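Local atomic coordinates of Lic11098 (Leptospira interrogans serogroup Icterohaemorrhagiae serovar copenhageni, PDB entry 4U08), a protein that is of unknown function but is a leucine-rich repeat protein of a human pathogen, thought to be a virulence factor, and may bind partner molecules. Residues Q296-Y302 with L318-L324; Q330-K336 with N352-P358. All blocks are in the same frame, centred on the assembly; numbering follows the deposited sequence.

Contact 1 (Q296-Y302 with L318-L324); sequences QRLQTLY and LRNLESL
Segments 296-302 and 318-324, from successive 23-residue leucine-rich repeats, lie side by side in parallel. Each turns, type I from Leu318 to Leu321, into a short strand, where residues 23 apart pair: Thr300 with Ser323 (CA-CA 4.8 Å), Leu301 with Leu324 (CA-CA 5.0 Å). Gln299 O accepts from Glu322 N (2.8 Å) and Ser323 N (3.0 Å); Leu301 N donates to Ser323 O (3.0 Å). Rotamers repeat: Leu298 and Leu321 have chi1 near -160° and chi2 near 70°, Leu301 and Leu324 are t, p. Like therefore packs against like, Leu298 CD2 to Leu321 CD1 at 4.0 Å and Leu301 CD2 to Leu324 CD1 at 3.8 Å; Leu318 (m, t) brings CD1 4.2 Å from Leu301 CD2. Asn320 (chi1 m) donates from ND2 to Gln296 O (2.8 Å); its OD1 is hydrogen-bonded to Lys343 NZ. Gln296 (m, m) turns NE2 to Gln317 O, and Arg319 (p, t, t) gives its OE1 a weak bond from NH1 (2.8 Å). Arg297 NH1 and Arg319 NH2, like charges, approach to 3.6 Å. Water 1 links Leu298 O (2.8 Å) with Asn320 N (3.0 Å). Leucines thus fill the inside, while amide and water serve backbone polar groups at the turns.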
ATOM      1  N   GLN A 296       1.647  -9.075  22.350  1.00 28.03           N
ATOM      2  CA  GLN A 296       2.335  -8.195  23.304  1.00 28.95           C
ATOM      3  C   GLN A 296       2.780  -6.833  22.753  1.00 31.55           C
ATOM      4  O   GLN A 296       2.938  -5.897  23.531  1.00 32.10           O
ATOM      5  CB  GLN A 296       3.505  -8.940  23.969  1.00 31.83           C
ATOM      6  CG  GLN A 296       3.022 -10.054  24.908  1.00 41.99           C
ATOM      7  CD  GLN A 296       2.096  -9.522  25.989  1.00 54.66           C
ATOM      8  OE1 GLN A 296       2.500  -8.763  26.876  1.00 48.13           O
ATOM      9  NE2 GLN A 296       0.815  -9.848  25.894  1.00 39.48           N
ATOM     10  N   ARG A 297       2.885  -6.675  21.423  1.00 28.38           N
ATOM     11  CA  ARG A 297       3.268  -5.383  20.843  1.00 27.07           C
ATOM     12  C   ARG A 297       2.061  -4.622  20.327  1.00 28.34           C
ATOM     13  O   ARG A 297       2.193  -3.504  19.811  1.00 26.92           O
ATOM     14  CB  ARG A 297       4.293  -5.622  19.712  1.00 29.85           C
ATOM     15  CG  ARG A 297       5.633  -6.146  20.241  1.00 46.01           C
ATOM     16  CD  ARG A 297       6.664  -5.043  20.369  1.00 70.41           C
ATOM     17  NE  ARG A 297       7.996  -5.587  20.649  1.00 96.86           N
ATOM     18  CZ  ARG A 297       8.483  -5.809  21.868  1.00116.01           C
ATOM     19  NH1 ARG A 297       7.753  -5.538  22.945  1.00102.13           N
ATOM     20  NH2 ARG A 297       9.704  -6.305  22.020  1.00105.07           N
ATOM     21  N   LEU A 298       0.865  -5.207  20.458  1.00 23.86           N
ATOM     22  CA  LEU A 298      -0.314  -4.530  19.920  1.00 23.25           C
ATOM     23  C   LEU A 298      -0.588  -3.169  20.565  1.00 29.50           C
ATOM     24  O   LEU A 298      -0.671  -3.084  21.788  1.00 31.76           O
ATOM     25  CB  LEU A 298      -1.568  -5.441  19.983  1.00 22.97           C
ATOM     26  CG  LEU A 298      -2.696  -5.100  19.017  1.00 27.09           C
ATOM     27  CD1 LEU A 298      -2.289  -5.388  17.550  1.00 26.94           C
ATOM     28  CD2 LEU A 298      -3.981  -5.900  19.375  1.00 27.29           C
ATOM     29  N   GLN A 299      -0.717  -2.118  19.744  1.00 25.33           N
ATOM     30  CA  GLN A 299      -1.006  -0.756  20.187  1.00 25.75           C
ATOM     31  C   GLN A 299      -2.425  -0.335  19.848  1.00 28.65           C
ATOM     32  O   GLN A 299      -3.047   0.450  20.563  1.00 29.11           O
ATOM     33  CB  GLN A 299      -0.053   0.243  19.498  1.00 27.71           C
ATOM     34  CG  GLN A 299       1.376   0.191  20.002  1.00 36.29           C
ATOM     35  CD  GLN A 299       2.283   1.007  19.114  1.00 57.70           C
ATOM     36  OE1 GLN A 299       1.893   2.032  18.563  1.00 55.89           O
ATOM     37  NE2 GLN A 299       3.498   0.532  18.907  1.00 54.45           N
ATOM     38  N   THR A 300      -2.905  -0.771  18.698  1.00 23.52           N
ATOM     39  CA  THR A 300      -4.206  -0.358  18.185  1.00 22.73           C
ATOM     40  C   THR A 300      -5.037  -1.568  17.772  1.00 27.73           C
ATOM     41  O   THR A 300      -4.586  -2.382  16.964  1.00 27.47           O
ATOM     42  CB  THR A 300      -3.940   0.617  17.024  1.00 34.06           C
ATOM     43  OG1 THR A 300      -3.190   1.741  17.515  1.00 36.02           O
ATOM     44  CG2 THR A 300      -5.166   1.136  16.431  1.00 34.69           C
ATOM     45  N   LEU A 301      -6.269  -1.655  18.290  1.00 25.23           N
ATOM     46  CA  LEU A 301      -7.206  -2.741  17.978  1.00 24.60           C
ATOM     47  C   LEU A 301      -8.577  -2.161  17.635  1.00 28.26           C
ATOM     48  O   LEU A 301      -9.214  -1.513  18.471  1.00 25.42           O
ATOM     49  CB  LEU A 301      -7.258  -3.718  19.165  1.00 24.28           C
ATOM     50  CG  LEU A 301      -8.164  -4.965  19.055  1.00 28.00           C
ATOM     51  CD1 LEU A 301      -7.885  -5.769  17.714  1.00 26.44           C
ATOM     52  CD2 LEU A 301      -7.993  -5.844  20.279  1.00 28.47           C
ATOM     53  N   TYR A 302      -8.985  -2.317  16.364  1.00 24.27           N
ATOM     54  CA  TYR A 302     -10.241  -1.777  15.856  1.00 25.51           C
ATOM     55  C   TYR A 302     -11.189  -2.920  15.600  1.00 30.03           C
ATOM     56  O   TYR A 302     -10.902  -3.791  14.778  1.00 28.13           O
ATOM     57  CB  TYR A 302     -10.038  -0.960  14.565  1.00 28.67           C
ATOM     58  CG  TYR A 302      -9.151   0.254  14.676  1.00 33.32           C
ATOM     59  CD1 TYR A 302      -9.458   1.288  15.558  1.00 36.41           C
ATOM     60  CD2 TYR A 302      -8.061   0.426  13.819  1.00 35.63           C
ATOM     61  CE1 TYR A 302      -8.677   2.442  15.615  1.00 39.26           C
ATOM     62  CE2 TYR A 302      -7.276   1.582  13.860  1.00 36.75           C
ATOM     63  CZ  TYR A 302      -7.602   2.595  14.740  1.00 45.23           C
ATOM     64  OH  TYR A 302      -6.797   3.711  14.780  1.00 46.98           O
ATOM     65  N   LEU A 318      -2.861  -7.416  26.866  1.00 29.23           N
ATOM     66  CA  LEU A 318      -2.372  -6.478  25.836  1.00 29.18           C
ATOM     67  C   LEU A 318      -1.774  -5.233  26.505  1.00 32.70           C
ATOM     68  O   LEU A 318      -2.342  -4.145  26.463  1.00 29.44           O
ATOM     69  CB  LEU A 318      -3.498  -6.140  24.857  1.00 28.91           C
ATOM     70  CG  LEU A 318      -4.082  -7.336  24.093  1.00 32.24           C
ATOM     71  CD1 LEU A 318      -5.295  -6.923  23.291  1.00 33.30           C
ATOM     72  CD2 LEU A 318      -3.053  -7.952  23.172  1.00 35.73           C
ATOM     73  N   ARG A 319      -0.609  -5.428  27.141  1.00 32.77           N
ATOM     74  CA  ARG A 319       0.081  -4.392  27.927  1.00 33.04           C
ATOM     75  C   ARG A 319       0.447  -3.126  27.144  1.00 34.70           C
ATOM     76  O   ARG A 319       0.540  -2.060  27.740  1.00 32.19           O
ATOM     77  CB  ARG A 319       1.321  -4.983  28.645  1.00 36.48           C
ATOM     78  CG  ARG A 319       2.393  -5.549  27.705  1.00 52.46           C
ATOM     79  CD  ARG A 319       3.678  -5.892  28.432  1.00 67.48           C
ATOM     80  NE  ARG A 319       4.837  -5.743  27.547  1.00 81.01           N
ATOM     81  CZ  ARG A 319       5.501  -6.750  26.983  1.00 94.96           C
ATOM     82  NH1 ARG A 319       5.148  -8.008  27.226  1.00 74.42           N
ATOM     83  NH2 ARG A 319       6.534  -6.508  26.186  1.00 85.00           N
ATOM     84  N   ASN A 320       0.632  -3.232  25.809  1.00 30.87           N
ATOM     85  CA  ASN A 320       1.002  -2.068  25.004  1.00 28.85           C
ATOM     86  C   ASN A 320      -0.157  -1.408  24.291  1.00 28.67           C
ATOM     87  O   ASN A 320       0.035  -0.429  23.582  1.00 27.49           O
ATOM     88  CB  ASN A 320       2.123  -2.464  24.015  1.00 32.81           C
ATOM     89  CG  ASN A 320       3.451  -2.509  24.712  1.00 46.99           C
ATOM     90  OD1 ASN A 320       3.795  -1.611  25.481  1.00 44.33           O
ATOM     91  ND2 ASN A 320       4.168  -3.589  24.553  1.00 39.07           N
ATOM     92  N   LEU A 321      -1.385  -1.900  24.514  1.00 24.34           N
ATOM     93  CA  LEU A 321      -2.552  -1.374  23.849  1.00 23.19           C
ATOM     94  C   LEU A 321      -2.861   0.029  24.280  1.00 31.96           C
ATOM     95  O   LEU A 321      -3.006   0.281  25.474  1.00 34.29           O
ATOM     96  CB  LEU A 321      -3.771  -2.297  24.090  1.00 23.33           C
ATOM     97  CG  LEU A 321      -4.917  -2.163  23.093  1.00 26.75           C
ATOM     98  CD1 LEU A 321      -4.518  -2.720  21.701  1.00 27.75           C
ATOM     99  CD2 LEU A 321      -6.160  -2.912  23.608  1.00 28.98           C
ATOM    100  N   GLU A 322      -2.981   0.927  23.311  1.00 25.97           N
ATOM    101  CA  GLU A 322      -3.282   2.334  23.526  1.00 28.35           C
ATOM    102  C   GLU A 322      -4.658   2.698  23.062  1.00 31.49           C
ATOM    103  O   GLU A 322      -5.256   3.638  23.588  1.00 31.37           O
ATOM    104  CB  GLU A 322      -2.250   3.208  22.795  1.00 29.84           C
ATOM    105  CG  GLU A 322      -0.855   3.032  23.362  1.00 39.05           C
ATOM    106  CD  GLU A 322       0.257   3.767  22.627  1.00 67.44           C
ATOM    107  OE1 GLU A 322       0.009   4.323  21.530  1.00 58.24           O
ATOM    108  OE2 GLU A 322       1.385   3.789  23.167  1.00 57.39           O
ATOM    109  N   SER A 323      -5.156   1.996  22.037  1.00 26.33           N
ATOM    110  CA  SER A 323      -6.456   2.332  21.476  1.00 26.34           C
ATOM    111  C   SER A 323      -7.294   1.092  21.234  1.00 29.67           C
ATOM    112  O   SER A 323      -6.838   0.153  20.572  1.00 26.99           O
ATOM    113  CB  SER A 323      -6.268   3.124  20.183  1.00 32.65           C
ATOM    114  OG  SER A 323      -7.530   3.518  19.676  1.00 42.46           O
ATOM    115  N   LEU A 324      -8.528   1.081  21.776  1.00 27.37           N
ATOM    116  CA  LEU A 324      -9.440  -0.065  21.609  1.00 25.67           C
ATOM    117  C   LEU A 324     -10.801   0.419  21.146  1.00 28.60           C
ATOM    118  O   LEU A 324     -11.444   1.238  21.819  1.00 27.84           O
ATOM    119  CB  LEU A 324      -9.515  -0.884  22.911  1.00 24.77           C
ATOM    120  CG  LEU A 324     -10.445  -2.123  22.968  1.00 25.88           C
ATOM    121  CD1 LEU A 324     -10.127  -3.154  21.829  1.00 24.65           C
ATOM    122  CD2 LEU A 324     -10.369  -2.782  24.372  1.00 28.04           C
TER
HETATM  123  O   HOH W   1      -0.329  -5.126  23.729  1.00 25.46           O

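Contact 2 (Q330-K336 with N352-P358); sequences QLNALPK and NQLATLP
Leu354 is the apolar hub between these two coils, which run alongside each other as irregular loops after the strands of neighbouring leucine-rich repeats. With chi1 m and chi2 t, it brings CD2 to 4.2 Å from both Leu331 CB and Leu334 CG, and to 3.5 Å from Ala333 CA. Leu331, Leu334 and Leu357 adopt the same m, t rotamer. Leu334, its CA-CB bond toward segment 352-358, places CD1 3.9 Å from Leu357 CD2 and CB 3.9 Å from Pro358 CD; Pro358 CG also lies 3.7 Å from Pro335 O. CA atoms are 4.9 Å apart at Gln330-Asn352 and Asn332-Leu354, and 6.6 Å at Leu334-Leu357. In this wider part, water 2 accepts from Leu334 N (2.9 Å) and donates to Thr356 O (2.8 Å). At the start of the segments, Gln353 N donates to Leu331 O (2.8 Å), and Asn352, chi1 m, receives Leu331 N at OD1 (3.1 Å). Asn352 ND2 donates to Leu349 O and Leu326 O, so this buried amide joins the asparagine ladder typical of leucine-rich repeats. One backbone bond, a side-chain amide and a water thus satisfy groups without strand pairing, while the leucines and Pro358 supply the apolar contacts.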
ATOM      1  N   GLN A 330     -22.214  -5.958  20.218  1.00 34.73           N
ATOM      2  CA  GLN A 330     -23.379  -6.177  21.078  1.00 34.96           C
ATOM      3  C   GLN A 330     -22.884  -6.603  22.455  1.00 35.47           C
ATOM      4  O   GLN A 330     -23.370  -7.558  23.018  1.00 34.42           O
ATOM      5  CB  GLN A 330     -24.381  -7.152  20.401  1.00 36.78           C
ATOM      6  CG  GLN A 330     -23.740  -8.304  19.640  1.00 60.14           C
ATOM      7  CD  GLN A 330     -24.694  -8.906  18.635  1.00 77.49           C
ATOM      8  OE1 GLN A 330     -25.385  -9.898  18.908  1.00 64.84           O
ATOM      9  NE2 GLN A 330     -24.731  -8.332  17.440  1.00 74.68           N
ATOM     10  N   LEU A 331     -21.840  -5.929  22.976  1.00 29.86           N
ATOM     11  CA  LEU A 331     -21.262  -6.308  24.255  1.00 30.08           C
ATOM     12  C   LEU A 331     -22.231  -6.128  25.404  1.00 35.53           C
ATOM     13  O   LEU A 331     -22.805  -5.057  25.562  1.00 32.04           O
ATOM     14  CB  LEU A 331     -19.956  -5.539  24.558  1.00 30.23           C
ATOM     15  CG  LEU A 331     -18.779  -5.821  23.647  1.00 34.21           C
ATOM     16  CD1 LEU A 331     -17.666  -4.754  23.854  1.00 35.48           C
ATOM     17  CD2 LEU A 331     -18.234  -7.219  23.912  1.00 35.41           C
ATOM     18  N   ASN A 332     -22.363  -7.170  26.228  1.00 35.29           N
ATOM     19  CA  ASN A 332     -23.237  -7.232  27.402  1.00 36.75           C
ATOM     20  C   ASN A 332     -22.442  -6.861  28.634  1.00 39.53           C
ATOM     21  O   ASN A 332     -22.990  -6.345  29.594  1.00 40.18           O
ATOM     22  CB  ASN A 332     -23.810  -8.692  27.530  1.00 39.49           C
ATOM     23  CG  ASN A 332     -24.430  -9.173  26.233  1.00 70.85           C
ATOM     24  OD1 ASN A 332     -23.822  -9.921  25.467  1.00 66.95           O
ATOM     25  ND2 ASN A 332     -25.595  -8.641  25.884  1.00 69.73           N
ATOM     26  N   ALA A 333     -21.142  -7.141  28.621  1.00 35.54           N
ATOM     27  CA  ALA A 333     -20.248  -6.836  29.751  1.00 35.67           C
ATOM     28  C   ALA A 333     -18.799  -6.734  29.277  1.00 35.74           C
ATOM     29  O   ALA A 333     -18.469  -7.205  28.199  1.00 33.75           O
ATOM     30  CB  ALA A 333     -20.357  -7.930  30.820  1.00 36.91           C
ATOM     31  N   LEU A 334     -17.950  -6.121  30.093  1.00 33.04           N
ATOM     32  CA  LEU A 334     -16.520  -6.029  29.849  1.00 33.67           C
ATOM     33  C   LEU A 334     -15.836  -6.927  30.876  1.00 39.05           C
ATOM     34  O   LEU A 334     -16.250  -6.930  32.041  1.00 39.48           O
ATOM     35  CB  LEU A 334     -15.995  -4.605  30.042  1.00 34.06           C
ATOM     36  CG  LEU A 334     -16.311  -3.572  28.970  1.00 39.04           C
ATOM     37  CD1 LEU A 334     -15.734  -2.255  29.377  1.00 39.79           C
ATOM     38  CD2 LEU A 334     -15.746  -3.998  27.603  1.00 41.40           C
ATOM     39  N   PRO A 335     -14.747  -7.635  30.515  1.00 33.20           N
ATOM     40  CA  PRO A 335     -14.045  -8.425  31.541  1.00 32.75           C
ATOM     41  C   PRO A 335     -13.380  -7.509  32.570  1.00 34.90           C
ATOM     42  O   PRO A 335     -13.026  -6.370  32.235  1.00 32.43           O
ATOM     43  CB  PRO A 335     -13.026  -9.248  30.735  1.00 33.49           C
ATOM     44  CG  PRO A 335     -12.891  -8.586  29.458  1.00 37.52           C
ATOM     45  CD  PRO A 335     -14.095  -7.733  29.194  1.00 33.62           C
ATOM     46  N   LYS A 336     -13.238  -7.983  33.831  1.00 32.11           N
ATOM     47  CA  LYS A 336     -12.583  -7.213  34.901  1.00 33.18           C
ATOM     48  C   LYS A 336     -11.102  -6.959  34.571  1.00 37.16           C
ATOM     49  O   LYS A 336     -10.537  -5.953  35.000  1.00 39.00           O
ATOM     50  CB  LYS A 336     -12.728  -7.891  36.286  1.00 37.52           C
ATOM     51  CG  LYS A 336     -12.165  -9.306  36.382  1.00 55.15           C
ATOM     52  CD  LYS A 336     -12.585 -10.005  37.674  1.00 68.70           C
ATOM     53  CE  LYS A 336     -12.614 -11.516  37.537  1.00 83.09           C
ATOM     54  NZ  LYS A 336     -11.254 -12.117  37.519  1.00 91.52           N
ATOM     55  N   ASN A 352     -23.296  -0.299  22.462  1.00 24.66           N
ATOM     56  CA  ASN A 352     -23.218  -1.654  22.973  1.00 24.10           C
ATOM     57  C   ASN A 352     -24.399  -1.876  23.936  1.00 29.41           C
ATOM     58  O   ASN A 352     -25.275  -1.037  24.000  1.00 30.60           O
ATOM     59  CB  ASN A 352     -21.855  -1.887  23.629  1.00 26.16           C
ATOM     60  CG  ASN A 352     -20.820  -2.194  22.581  1.00 37.85           C
ATOM     61  OD1 ASN A 352     -20.874  -3.229  21.920  1.00 28.11           O
ATOM     62  ND2 ASN A 352     -19.919  -1.268  22.333  1.00 26.43           N
ATOM     63  N   GLN A 353     -24.403  -2.952  24.709  1.00 26.86           N
ATOM     64  CA  GLN A 353     -25.518  -3.196  25.638  1.00 28.34           C
ATOM     65  C   GLN A 353     -24.989  -3.288  27.052  1.00 31.67           C
ATOM     66  O   GLN A 353     -25.459  -4.110  27.828  1.00 30.64           O
ATOM     67  CB  GLN A 353     -26.267  -4.492  25.247  1.00 29.39           C
ATOM     68  CG  GLN A 353     -26.927  -4.457  23.856  1.00 40.91           C
ATOM     69  CD  GLN A 353     -27.992  -3.387  23.741  1.00 75.20           C
ATOM     70  OE1 GLN A 353     -28.798  -3.152  24.656  1.00 74.00           O
ATOM     71  NE2 GLN A 353     -28.016  -2.707  22.606  1.00 75.60           N
ATOM     72  N   LEU A 354     -23.977  -2.468  27.386  1.00 28.64           N
ATOM     73  CA  LEU A 354     -23.359  -2.482  28.710  1.00 27.24           C
ATOM     74  C   LEU A 354     -24.316  -1.888  29.743  1.00 33.40           C
ATOM     75  O   LEU A 354     -24.701  -0.735  29.640  1.00 32.97           O
ATOM     76  CB  LEU A 354     -22.010  -1.738  28.712  1.00 26.65           C
ATOM     77  CG  LEU A 354     -20.921  -2.324  27.768  1.00 29.85           C
ATOM     78  CD1 LEU A 354     -19.731  -1.361  27.634  1.00 29.72           C
ATOM     79  CD2 LEU A 354     -20.422  -3.689  28.278  1.00 32.14           C
ATOM     80  N   ALA A 355     -24.749  -2.695  30.694  1.00 31.64           N
ATOM     81  CA  ALA A 355     -25.646  -2.212  31.759  1.00 32.77           C
ATOM     82  C   ALA A 355     -24.817  -1.896  32.982  1.00 34.50           C
ATOM     83  O   ALA A 355     -25.302  -1.256  33.902  1.00 35.05           O
ATOM     84  CB  ALA A 355     -26.671  -3.283  32.100  1.00 34.23           C
ATOM     85  N   THR A 356     -23.546  -2.320  32.977  1.00 32.02           N
ATOM     86  CA  THR A 356     -22.586  -2.076  34.059  1.00 33.05           C
ATOM     87  C   THR A 356     -21.140  -2.030  33.511  1.00 34.83           C
ATOM     88  O   THR A 356     -20.897  -2.519  32.416  1.00 33.38           O
ATOM     89  CB  THR A 356     -22.738  -3.162  35.166  1.00 43.10           C
ATOM     90  OG1 THR A 356     -21.967  -2.750  36.288  1.00 60.52           O
ATOM     91  CG2 THR A 356     -22.285  -4.559  34.718  1.00 39.69           C
ATOM     92  N   LEU A 357     -20.208  -1.501  34.302  1.00 32.10           N
ATOM     93  CA  LEU A 357     -18.770  -1.479  34.006  1.00 32.74           C
ATOM     94  C   LEU A 357     -18.027  -2.080  35.190  1.00 37.97           C
ATOM     95  O   LEU A 357     -18.422  -1.822  36.329  1.00 37.13           O
ATOM     96  CB  LEU A 357     -18.243  -0.055  33.739  1.00 32.44           C
ATOM     97  CG  LEU A 357     -18.766   0.631  32.465  1.00 35.71           C
ATOM     98  CD1 LEU A 357     -18.259   2.045  32.378  1.00 35.99           C
ATOM     99  CD2 LEU A 357     -18.379  -0.141  31.211  1.00 34.42           C
ATOM    100  N   PRO A 358     -16.959  -2.878  34.979  1.00 34.46           N
ATOM    101  CA  PRO A 358     -16.255  -3.432  36.139  1.00 32.85           C
ATOM    102  C   PRO A 358     -15.619  -2.311  36.952  1.00 35.61           C
ATOM    103  O   PRO A 358     -15.223  -1.283  36.390  1.00 32.47           O
ATOM    104  CB  PRO A 358     -15.217  -4.356  35.512  1.00 35.02           C
ATOM    105  CG  PRO A 358     -15.031  -3.845  34.113  1.00 38.89           C
ATOM    106  CD  PRO A 358     -16.360  -3.338  33.702  1.00 35.32           C
TER
HETATM  107  O   HOH W   2     -19.111  -4.737  32.425  1.00 44.97           O

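Overall arrangement
Both contacts join equivalent parts of successive repeats near the C-terminal end of the solenoid, and they follow one another along the chain. Contact 1 covers the turns leading into the parallel sheet and the first paired residues of two strands, whereas contact 2 joins the loops that follow strands 323-325 and 346-348. Their centres are 19 Å apart and their nearest atoms about 6 Å, so they do not touch. They lie about 22 Å and 36 Å, centre to centre, from the middle of the chain. Zinc ions sit near both, about 7 Å from the side chain of Tyr302 and about 8 Å from that of Gln353, too far for either to be a ligand. Neighbouring repeats are thus held at two places, strand entries and the loops beyond.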